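Local structure of 2-oxoglutarate carboxylase small subunit (Hydrogenobacter thermophilus, 7KCT) at residues A[230-235]-A[314-319]; A[253-258]-A[290-295]. The protein forms the small, biotin-carboxylase-type subunit of a carboxylase, an ATP-grasp protein that binds adenosine-5'-diphosphate, bicarbonate and magnesium. All coordinates share one frame; numbering follows the deposited sequence.

Contact 1: A[230-235]-A[314-319]; sequences IHLGER and VDIVKW
Leu232 carries this contact alone from the strand, laying its side chain against Val314 and Ile316, which stand just before and at the start of helix 316-324. From CB, which points at the helix start, the chain runs to CG with CG anti to the carbonyl carbon (chi1 -62°), and there it forks. CD1 takes most of the contact: it lies 3.8 Å from Ile316 CG1, 4.1 Å from Ile316 CD1 and 3.9 Å from Val314 CG1. The second branch, CD2, meets the other prong of Val314, at 4.1 Å from CG2, so the two forks face each other methyl for methyl. Ile316 instead runs past the leucine in the opposite direction, side by side. These contacts are purely apolar and buried. Polar bonds fix the backbones behind them. Gly233 N reaches His231 ND1 in the imidazole plane at 3.0 Å, where Leu232 and Gly233 both pair with Gln220, as in a beta bulge. Across the contact, Asp315 N-caps the helix: its OD1 receives Lys318 N from above the carboxylate plane, 3.0 Å away, and also makes a salt bridge to Arg25. Leu232 touches Thr308 of helix 305-312 as well. The arrangement joins an outer strand of the four-stranded antiparallel sheet to helix 316-324, much later in the chain, within the ATP-grasp domain of a biotin-carboxylase-like subunit.

Contact 2: A[253-258]-A[290-295]; sequences LLLTPE and GNLYFI. With ADP (adenosine-5'-diphosphate), chain C.
The adenine of ADP is met by Ile295 from one side of its plane, displaced outward past the N7-C8 edge rather than over the ring: CD1 lies 4.0 Å from C8, and CG2 lies 4.2 Å from N7. With CG1 set between the backbone N and the carbonyl carbon (chi1 55°), CD1 also comes 3.6 Å from the phosphate oxygen O1A. Ile295 thus lines the nucleotide pocket of the ATP-grasp fold, on the outer strand 292-298. At the other end of this segment, the side chain of Phe219 on strand 215-223 touches both Leu255 and Leu292, which meet each other across the contact. The fork of Leu292 serves two leucines of the loop ahead of helix 257-273: CD1 approaches Leu254 CD2 at 4.5 Å, and CD2 approaches Leu255 CD1 at 4.4 Å, a rather loose apolar fit. Leu254, partly exposed, lies near Gly290, which turns the chain into the strand with a positive phi of 95°. Thr256 N-caps the helix through its side chain. The same helix reaches the strand directly, for the backbone N of Leu292 is hydrogen-bonded to Tyr263 OH.

Both contacts rest on the same four-stranded antiparallel sheet, but at its two outer strands: contact 1 uses 229-236, contact 2 uses 292-298. Contact 1 is the deeper, about 13 Å from the chain centre to its own centre against about 19 Å for contact 2, and all its touching residues are buried, whereas contact 2 has a partly exposed margin. Each packs a strand against the residues leading into a helix, with Ile316 of contact 1 already in the helix, through branched aliphatic side chains, more closely packed in contact 1. Contact 2 extends to the nucleotide; contact 1 has salt bridges around it instead. They touch where Glu234 OE1 lies 3.9 Å from Leu255 CD1.

Contact 1: A[230-235]-A[314-319]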
loop_
_atom_site.group_PDB
_atom_site.type_symbol
_atom_site.label_atom_id
_atom_site.label_comp_id
_atom_site.label_asym_id
_atom_site.label_seq_id
_atom_site.Cartn_x
_atom_site.Cartn_y
_atom_site.Cartn_z
ATOM N N ILE A 230 2.720 -25.446 -7.455
ATOM C CA ILE A 230 3.950 -24.757 -7.080
ATOM C C ILE A 230 3.882 -24.404 -5.595
ATOM O O ILE A 230 2.821 -24.445 -4.959
ATOM C CB ILE A 230 4.212 -23.493 -7.920
ATOM C CG1 ILE A 230 3.106 -22.457 -7.725
ATOM C CG2 ILE A 230 4.361 -23.813 -9.426
ATOM C CD1 ILE A 230 3.371 -21.146 -8.460
ATOM N N HIS A 231 5.037 -24.069 -5.031
ATOM C CA HIS A 231 5.102 -23.503 -3.695
ATOM C C HIS A 231 5.500 -22.037 -3.811
ATOM O O HIS A 231 6.103 -21.605 -4.805
ATOM C CB HIS A 231 6.071 -24.279 -2.767
ATOM C CG HIS A 231 7.511 -24.089 -3.091
ATOM N ND1 HIS A 231 8.198 -22.949 -2.744
ATOM C CD2 HIS A 231 8.424 -24.920 -3.658
ATOM C CE1 HIS A 231 9.448 -23.044 -3.151
ATOM N NE2 HIS A 231 9.620 -24.243 -3.685
ATOM N N LEU A 232 5.075 -21.251 -2.833
ATOM C CA LEU A 232 5.425 -19.842 -2.783
ATOM C C LEU A 232 6.277 -19.581 -1.553
ATOM O O LEU A 232 6.142 -18.566 -0.884
ATOM C CB LEU A 232 4.174 -18.956 -2.815
ATOM C CG LEU A 232 3.335 -19.096 -4.098
ATOM C CD1 LEU A 232 2.028 -18.275 -4.002
ATOM C CD2 LEU A 232 4.175 -18.680 -5.341
ATOM N N GLY A 233 7.197 -20.505 -1.255
ATOM C CA GLY A 233 8.090 -20.260 -0.169
ATOM C C GLY A 233 7.362 -20.329 1.153
ATOM O O GLY A 233 6.227 -20.789 1.266
ATOM N N GLU A 234 8.067 -19.883 2.185
ATOM C CA GLU A 234 7.609 -20.081 3.541
ATOM C C GLU A 234 7.435 -18.754 4.277
ATOM O O GLU A 234 7.824 -17.685 3.812
ATOM C CB GLU A 234 8.575 -21.014 4.294
ATOM C CG GLU A 234 9.773 -20.386 4.939
ATOM C CD GLU A 234 10.775 -19.842 3.977
ATOM O OE1 GLU A 234 11.773 -19.311 4.493
ATOM O OE2 GLU A 234 10.589 -19.911 2.738
ATOM N N ARG A 235 6.776 -18.859 5.418
ATOM C CA ARG A 235 6.591 -17.754 6.339
ATOM C C ARG A 235 6.936 -18.242 7.731
ATOM O O ARG A 235 6.641 -19.383 8.095
ATOM C CB ARG A 235 5.153 -17.267 6.331
ATOM C CG ARG A 235 4.604 -16.965 4.944
ATOM C CD ARG A 235 3.126 -16.517 5.098
ATOM N NE ARG A 235 2.149 -17.611 5.191
ATOM C CZ ARG A 235 1.444 -18.118 4.167
ATOM N NH1 ARG A 235 1.601 -17.671 2.934
ATOM N NH2 ARG A 235 0.542 -19.065 4.400
ATOM N N VAL A 314 2.845 -12.747 -6.451
ATOM C CA VAL A 314 1.727 -13.580 -6.876
ATOM C C VAL A 314 0.476 -13.193 -6.075
ATOM O O VAL A 314 0.466 -13.282 -4.850
ATOM C CB VAL A 314 2.070 -15.072 -6.708
ATOM C CG1 VAL A 314 0.894 -15.954 -6.975
ATOM C CG2 VAL A 314 3.215 -15.440 -7.640
ATOM N N ASP A 315 -0.591 -12.785 -6.765
ATOM C CA ASP A 315 -1.877 -12.471 -6.115
ATOM C C ASP A 315 -2.635 -13.772 -5.847
ATOM O O ASP A 315 -3.267 -14.338 -6.743
ATOM C CB ASP A 315 -2.672 -11.532 -7.007
ATOM C CG ASP A 315 -3.949 -11.080 -6.379
ATOM O OD1 ASP A 315 -4.519 -11.837 -5.538
ATOM O OD2 ASP A 315 -4.408 -9.986 -6.776
ATOM N N ILE A 316 -2.534 -14.287 -4.618
ATOM C CA ILE A 316 -3.042 -15.628 -4.321
ATOM C C ILE A 316 -4.573 -15.710 -4.405
ATOM O O ILE A 316 -5.133 -16.708 -4.887
ATOM C CB ILE A 316 -2.535 -16.070 -2.943
ATOM C CG1 ILE A 316 -1.016 -16.208 -2.922
ATOM C CG2 ILE A 316 -3.260 -17.337 -2.558
ATOM C CD1 ILE A 316 -0.472 -16.196 -1.441
ATOM N N VAL A 317 -5.282 -14.713 -3.884
ATOM C CA VAL A 317 -6.745 -14.761 -3.917
ATOM C C VAL A 317 -7.265 -14.679 -5.357
ATOM O O VAL A 317 -8.207 -15.385 -5.728
ATOM C CB VAL A 317 -7.330 -13.641 -3.039
ATOM C CG1 VAL A 317 -8.839 -13.603 -3.113
ATOM C CG2 VAL A 317 -6.936 -13.851 -1.595
ATOM N N LYS A 318 -6.736 -13.750 -6.159
ATOM C CA LYS A 318 -7.156 -13.696 -7.551
ATOM C C LYS A 318 -6.906 -15.043 -8.233
ATOM O O LYS A 318 -7.745 -15.514 -9.013
ATOM C CB LYS A 318 -6.439 -12.554 -8.275
ATOM C CG LYS A 318 -7.076 -12.201 -9.606
ATOM C CD LYS A 318 -6.428 -11.017 -10.312
ATOM C CE LYS A 318 -6.735 -9.702 -9.653
ATOM N NZ LYS A 318 -6.321 -8.553 -10.536
ATOM N N TRP A 319 -5.756 -15.685 -7.942
ATOM C CA TRP A 319 -5.470 -16.997 -8.530
ATOM C C TRP A 319 -6.443 -18.053 -8.027
ATOM O O TRP A 319 -6.874 -18.914 -8.808
ATOM C CB TRP A 319 -3.993 -17.424 -8.272
ATOM C CG TRP A 319 -3.152 -16.878 -9.369
ATOM C CD1 TRP A 319 -2.228 -15.871 -9.285
ATOM C CD2 TRP A 319 -3.209 -17.251 -10.761
ATOM N NE1 TRP A 319 -1.742 -15.580 -10.529
ATOM C CE2 TRP A 319 -2.292 -16.437 -11.446
ATOM C CE3 TRP A 319 -3.920 -18.225 -11.480
ATOM C CZ2 TRP A 319 -2.081 -16.544 -12.832
ATOM C CZ3 TRP A 319 -3.701 -18.340 -12.843
ATOM C CH2 TRP A 319 -2.794 -17.501 -13.506
#

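Contact 2: A[253-258]-A[290-295]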
loop_
_atom_site.group_PDB
_atom_site.type_symbol
_atom_site.label_atom_id
_atom_site.label_comp_id
_atom_site.label_asym_id
_atom_site.label_seq_id
_atom_site.Cartn_x
_atom_site.Cartn_y
_atom_site.Cartn_z
ATOM N N LEU A 253 13.747 -16.131 8.257
ATOM C CA LEU A 253 15.198 -15.934 8.315
ATOM C C LEU A 253 15.949 -17.232 8.554
ATOM O O LEU A 253 17.168 -17.280 8.365
ATOM C CB LEU A 253 15.554 -14.957 9.437
ATOM C CG LEU A 253 14.804 -13.617 9.346
ATOM C CD1 LEU A 253 14.903 -12.863 10.636
ATOM C CD2 LEU A 253 15.368 -12.789 8.178
ATOM N N LEU A 254 15.244 -18.276 8.985
ATOM C CA LEU A 254 15.920 -19.511 9.363
ATOM C C LEU A 254 16.510 -20.208 8.150
ATOM O O LEU A 254 17.698 -20.550 8.131
ATOM C CB LEU A 254 14.956 -20.431 10.093
ATOM C CG LEU A 254 15.483 -21.796 10.528
ATOM C CD1 LEU A 254 16.414 -21.710 11.735
ATOM C CD2 LEU A 254 14.315 -22.683 10.835
ATOM N N LEU A 255 15.681 -20.452 7.144
ATOM C CA LEU A 255 16.058 -21.290 6.016
ATOM C C LEU A 255 16.957 -20.591 5.009
ATOM O O LEU A 255 16.722 -19.439 4.624
ATOM C CB LEU A 255 14.801 -21.785 5.305
ATOM C CG LEU A 255 13.801 -22.582 6.121
ATOM C CD1 LEU A 255 12.740 -23.011 5.138
ATOM C CD2 LEU A 255 14.500 -23.758 6.748
ATOM N N THR A 256 17.961 -21.339 4.537
ATOM C CA THR A 256 18.769 -20.942 3.404
ATOM C C THR A 256 17.988 -21.198 2.132
ATOM O O THR A 256 17.017 -21.953 2.130
ATOM C CB THR A 256 20.064 -21.750 3.386
ATOM O OG1 THR A 256 19.711 -23.113 3.088
ATOM C CG2 THR A 256 20.777 -21.674 4.739
ATOM N N PRO A 257 18.426 -20.650 1.003
ATOM C CA PRO A 257 17.690 -20.924 -0.242
ATOM C C PRO A 257 17.645 -22.405 -0.608
ATOM O O PRO A 257 16.680 -22.854 -1.238
ATOM C CB PRO A 257 18.438 -20.088 -1.285
ATOM C CG PRO A 257 19.170 -18.984 -0.440
ATOM C CD PRO A 257 19.559 -19.728 0.809
ATOM N N GLU A 258 18.657 -23.180 -0.218
ATOM C CA GLU A 258 18.693 -24.600 -0.552
ATOM C C GLU A 258 17.707 -25.398 0.302
ATOM O O GLU A 258 17.081 -26.353 -0.179
ATOM C CB GLU A 258 20.133 -25.113 -0.382
ATOM C CG GLU A 258 21.184 -24.530 -1.367
ATOM C CD GLU A 258 21.450 -23.023 -1.204
ATOM O OE1 GLU A 258 21.583 -22.531 -0.047
ATOM O OE2 GLU A 258 21.545 -22.341 -2.255
ATOM N N GLY A 290 17.513 -26.735 13.462
ATOM C CA GLY A 290 17.091 -26.272 12.145
ATOM C C GLY A 290 16.267 -27.232 11.300
ATOM O O GLY A 290 16.068 -26.959 10.107
ATOM N N ASN A 291 15.758 -28.316 11.874
ATOM C CA ASN A 291 15.023 -29.340 11.140
ATOM C C ASN A 291 13.518 -29.146 11.270
ATOM O O ASN A 291 13.016 -28.874 12.362
ATOM C CB ASN A 291 15.386 -30.737 11.659
ATOM C CG ASN A 291 16.876 -31.071 11.503
ATOM O OD1 ASN A 291 17.408 -31.040 10.403
ATOM N ND2 ASN A 291 17.551 -31.313 12.611
ATOM N N LEU A 292 12.801 -29.346 10.163
ATOM C CA LEU A 292 11.352 -29.166 10.111
ATOM C C LEU A 292 10.584 -30.481 10.226
ATOM O O LEU A 292 10.962 -31.490 9.626
ATOM C CB LEU A 292 10.980 -28.462 8.802
ATOM C CG LEU A 292 10.999 -26.927 8.797
ATOM C CD1 LEU A 292 12.179 -26.408 9.548
ATOM C CD2 LEU A 292 10.988 -26.394 7.354
ATOM N N TYR A 293 9.494 -30.442 10.990
ATOM C CA TYR A 293 8.549 -31.536 11.146
ATOM C C TYR A 293 7.122 -31.040 10.914
ATOM O O TYR A 293 6.673 -30.060 11.536
ATOM C CB TYR A 293 8.645 -32.134 12.539
ATOM C CG TYR A 293 10.058 -32.502 12.922
ATOM C CD1 TYR A 293 10.930 -31.537 13.444
ATOM C CD2 TYR A 293 10.535 -33.802 12.768
ATOM C CE1 TYR A 293 12.251 -31.865 13.816
ATOM C CE2 TYR A 293 11.846 -34.149 13.160
ATOM C CZ TYR A 293 12.699 -33.175 13.664
ATOM O OH TYR A 293 13.992 -33.520 14.018
ATOM N N PHE A 294 6.395 -31.769 10.077
ATOM C CA PHE A 294 5.063 -31.365 9.687
ATOM C C PHE A 294 4.137 -31.541 10.854
ATOM O O PHE A 294 4.253 -32.509 11.617
ATOM C CB PHE A 294 4.589 -32.198 8.504
ATOM C CG PHE A 294 3.104 -32.096 8.219
ATOM C CD1 PHE A 294 2.196 -32.880 8.893
ATOM C CD2 PHE A 294 2.634 -31.206 7.254
ATOM C CE1 PHE A 294 0.824 -32.804 8.597
ATOM C CE2 PHE A 294 1.270 -31.123 6.932
ATOM C CZ PHE A 294 0.360 -31.904 7.613
ATOM N N ILE A 295 3.242 -30.580 11.031
ATOM C CA ILE A 295 2.240 -30.735 12.068
ATOM C C ILE A 295 0.793 -30.640 11.585
ATOM O O ILE A 295 -0.108 -31.193 12.237
ATOM C CB ILE A 295 2.459 -29.713 13.208
ATOM C CG1 ILE A 295 2.498 -28.275 12.655
ATOM C CG2 ILE A 295 3.761 -30.089 14.014
ATOM C CD1 ILE A 295 2.303 -27.148 13.751
HETATM P PB ADP C . -4.054 -25.121 15.312
HETATM O O1B ADP C . -4.914 -24.647 16.431
HETATM O O2B ADP C . -3.122 -24.280 14.478
HETATM O O3B ADP C . -4.648 -26.257 14.501
HETATM P PA ADP C . -1.541 -26.379 15.318
HETATM O O1A ADP C . -0.980 -25.689 14.126
HETATM O O2A ADP C . -1.182 -27.845 15.505
HETATM O O3A ADP C . -2.821 -26.146 16.188
HETATM O "O5'" ADP C . -0.214 -25.781 16.502
HETATM C "C5'" ADP C . -0.616 -24.609 17.300
HETATM C "C4'" ADP C . 0.670 -23.987 17.676
HETATM O "O4'" ADP C . 1.104 -24.779 18.807
HETATM C "C3'" ADP C . 1.703 -24.101 16.619
HETATM O "O3'" ADP C . 1.786 -22.886 15.864
HETATM C "C2'" ADP C . 2.935 -24.148 17.518
HETATM O "O2'" ADP C . 3.218 -22.837 18.142
HETATM C "C1'" ADP C . 2.505 -25.003 18.677
HETATM N N9 ADP C . 2.795 -26.437 18.434
HETATM C C8 ADP C . 2.071 -27.383 17.697
HETATM N N7 ADP C . 2.664 -28.604 17.748
HETATM C C5 ADP C . 3.818 -28.416 18.510
HETATM C C6 ADP C . 4.852 -29.298 18.917
HETATM N N6 ADP C . 4.821 -30.601 18.531
HETATM N N1 ADP C . 5.905 -28.855 19.649
HETATM C C2 ADP C . 5.838 -27.546 19.995
HETATM N N3 ADP C . 4.928 -26.603 19.698
HETATM C C4 ADP C . 3.908 -27.082 18.942
#